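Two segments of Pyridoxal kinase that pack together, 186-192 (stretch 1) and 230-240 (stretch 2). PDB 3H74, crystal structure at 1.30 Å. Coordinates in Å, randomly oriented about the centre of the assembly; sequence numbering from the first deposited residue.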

# COMPACT_ATOMS: atom_id res chain seq x y z
N GLN A 186 12.08 -17.36 3.67
CA GLN A 186 11.37 -16.50 2.72
C GLN A 186 10.44 -15.53 3.45
O GLN A 186 9.99 -15.80 4.56
CB GLN A 186 10.55 -17.34 1.74
CG GLN A 186 11.32 -18.49 1.10
CD GLN A 186 12.17 -18.07 -0.07
OE1 GLN A 186 13.40 -18.25 -0.07
NE2 GLN A 186 11.54 -17.51 -1.09
N ILE A 187 10.19 -14.39 2.81
CA ILE A 187 9.12 -13.50 3.24
C ILE A 187 8.28 -13.16 2.01
O ILE A 187 8.80 -13.06 0.91
CB ILE A 187 9.67 -12.25 3.99
CG1 ILE A 187 8.52 -11.49 4.68
CG2 ILE A 187 10.50 -11.35 3.06
CD1 ILE A 187 8.95 -10.42 5.68
N GLY A 188 6.98 -13.02 2.19
CA GLY A 188 6.12 -12.76 1.05
C GLY A 188 4.65 -12.68 1.39
O GLY A 188 4.26 -12.40 2.52
N CYS A 189 3.84 -12.95 0.37
CA CYS A 189 2.40 -12.71 0.40
C CYS A 189 1.62 -14.01 0.47
O CYS A 189 1.94 -14.99 -0.21
CB CYS A 189 1.99 -11.94 -0.86
SG CYS A 189 2.64 -10.25 -0.95
N ALA A 190 0.58 -14.00 1.28
CA ALA A 190 -0.35 -15.12 1.35
C ALA A 190 -1.75 -14.64 1.05
O ALA A 190 -2.15 -13.56 1.47
CB ALA A 190 -0.30 -15.78 2.71
N TRP A 191 -2.51 -15.47 0.33
CA TRP A 191 -3.87 -15.12 -0.07
C TRP A 191 -4.65 -16.40 -0.37
O TRP A 191 -4.06 -17.49 -0.49
CB TRP A 191 -3.86 -14.19 -1.28
CG TRP A 191 -3.54 -14.87 -2.57
CD1 TRP A 191 -4.43 -15.21 -3.55
CD2 TRP A 191 -2.25 -15.30 -3.04
NE1 TRP A 191 -3.78 -15.83 -4.58
CE2 TRP A 191 -2.45 -15.90 -4.29
CE3 TRP A 191 -0.95 -15.23 -2.51
CZ2 TRP A 191 -1.39 -16.43 -5.04
CZ3 TRP A 191 0.10 -15.77 -3.26
CH2 TRP A 191 -0.13 -16.35 -4.51
N LEU A 192 -5.97 -16.27 -0.51
CA LEU A 192 -6.82 -17.41 -0.87
C LEU A 192 -7.06 -17.43 -2.37
O LEU A 192 -7.43 -16.41 -2.95
CB LEU A 192 -8.16 -17.33 -0.14
CG LEU A 192 -8.18 -17.41 1.39
CD1 LEU A 192 -9.58 -17.12 1.90
CD2 LEU A 192 -7.68 -18.76 1.90
N PRO A 230 -3.03 -11.19 -13.81
CA PRO A 230 -3.74 -11.89 -12.75
C PRO A 230 -3.00 -11.77 -11.41
O PRO A 230 -1.81 -11.48 -11.37
CB PRO A 230 -3.75 -13.35 -13.23
CG PRO A 230 -3.54 -13.26 -14.70
CD PRO A 230 -2.62 -12.10 -14.89
N LEU A 231 -3.74 -11.98 -10.32
CA LEU A 231 -3.22 -11.79 -8.97
C LEU A 231 -1.98 -12.63 -8.65
O LEU A 231 -0.99 -12.09 -8.16
CB LEU A 231 -4.32 -12.02 -7.92
CG LEU A 231 -3.93 -11.77 -6.46
CD1 LEU A 231 -3.57 -10.30 -6.21
CD2 LEU A 231 -5.04 -12.23 -5.53
N ALA A 232 -2.04 -13.94 -8.91
CA ALA A 232 -0.94 -14.82 -8.54
C ALA A 232 0.40 -14.41 -9.18
O ALA A 232 1.38 -14.22 -8.46
CB ALA A 232 -1.27 -16.29 -8.80
N PRO A 233 0.45 -14.26 -10.52
CA PRO A 233 1.71 -13.79 -11.11
C PRO A 233 2.10 -12.36 -10.73
O PRO A 233 3.29 -12.05 -10.65
CB PRO A 233 1.47 -13.92 -12.62
CG PRO A 233 0.00 -13.87 -12.79
CD PRO A 233 -0.56 -14.54 -11.57
N THR A 234 1.11 -11.50 -10.48
CA THR A 234 1.37 -10.15 -9.96
C THR A 234 2.12 -10.22 -8.63
O THR A 234 3.13 -9.53 -8.44
CB THR A 234 0.06 -9.35 -9.77
OG1 THR A 234 -0.47 -9.01 -11.05
CG2 THR A 234 0.32 -8.07 -8.98
N LEU A 235 1.63 -11.04 -7.71
CA LEU A 235 2.26 -11.13 -6.40
C LEU A 235 3.65 -11.73 -6.49
O LEU A 235 4.56 -11.27 -5.81
CB LEU A 235 1.38 -11.92 -5.42
CG LEU A 235 0.02 -11.28 -5.11
CD1 LEU A 235 -0.77 -12.19 -4.19
CD2 LEU A 235 0.17 -9.88 -4.50
N ALA A 236 3.82 -12.73 -7.35
CA ALA A 236 5.14 -13.33 -7.56
C ALA A 236 6.14 -12.28 -8.07
O ALA A 236 7.23 -12.13 -7.51
CB ALA A 236 5.05 -14.51 -8.51
N ARG A 237 5.75 -11.53 -9.10
CA ARG A 237 6.63 -10.51 -9.66
C ARG A 237 6.90 -9.39 -8.66
O ARG A 237 8.04 -8.94 -8.52
CB ARG A 237 6.05 -9.95 -10.96
CG ARG A 237 6.86 -8.79 -11.54
CD ARG A 237 6.35 -8.45 -12.92
NE ARG A 237 6.89 -9.38 -13.91
CZ ARG A 237 6.24 -9.82 -14.98
NH1 ARG A 237 6.85 -10.66 -15.81
NH2 ARG A 237 4.99 -9.45 -15.24
N ALA A 238 5.86 -8.93 -7.96
CA ALA A 238 6.01 -7.84 -7.02
C ALA A 238 6.99 -8.20 -5.91
O ALA A 238 7.83 -7.39 -5.52
CB ALA A 238 4.67 -7.43 -6.45
N ASN A 239 6.90 -9.42 -5.42
CA ASN A 239 7.85 -9.86 -4.39
C ASN A 239 9.30 -9.93 -4.88
O ASN A 239 10.21 -9.54 -4.22
CB ASN A 239 7.34 -11.21 -3.78
CG ASN A 239 6.21 -10.96 -2.79
OD1 ASN A 239 6.45 -10.65 -1.70
ND2 ASN A 239 5.02 -10.96 -3.25
N GLN A 240 9.46 -10.40 -6.09
CA GLN A 240 10.76 -10.47 -6.69
C GLN A 240 11.34 -9.06 -6.89
O GLN A 240 12.47 -8.81 -6.61
CB GLN A 240 10.76 -11.20 -8.05
CG GLN A 240 12.13 -10.94 -8.75
CD GLN A 240 12.46 -11.89 -9.92
OE1 GLN A 240 12.17 -11.56 -11.08
NE2 GLN A 240 13.08 -13.02 -9.61
O HOH W 1 9.38 -10.84 -0.68

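Strand 186-192 lies against helix 231-240, the two running nearly antiparallel at 159°, with axes 8.7 Å apart at closest approach. The contact buries 314 Å², both sides summed. On the strand, Cys 189 and Trp 191 point toward the helix, while Ala 190 and Leu 192 point away, as the alternation of a strand requires. On the helix, Leu 231, Leu 235 and Asn 239 point toward the strand. They are spaced four residues apart, so they line up along one side.

Trp 191 gives the largest covered area, 86 Å². Its chi1 is p (75°) and its chi2 is 103°, which sets the indole against the first turns of the helix, where it meets Leu 231, Ala 232 and Leu 235. Leu 235, with chi1 m and chi2 t, places CD1 over one face of the ring. Leu 235 CD1 lies 3.7 Å from the centroid of the Trp 191 six-membered ring, 20° off its normal, a CH-pi contact. Leu 231 is t at chi1 and p at chi2; its CD2 comes to 3.6 Å from Trp 191 CD1. Ala 232 CB sits 3.8 Å from Trp 191 CZ2, a small methyl beside a broad ring.

Cys 189, chi1 m, directs SG to the helix. Asn 239 ND2 donates to Cys 189 SG at 3.4 Å, nearly straight at 169°. Asn 239 ND2 also donates to Leu 235 O at 2.6 Å, one turn back. With chi1 m (-78°) and chi2 -82°, the amide nitrogen thus serves both helix backbone and strand sulfur. A polar side chain suits this buried place because its amide is satisfied. Asn 239 OD1 faces Gly 188, 3.5 Å from its CA. Water 1 donates to Asn 239 OD1 at 3.1 Å and to Ile 187 O at 2.8 Å, bridging the stretches.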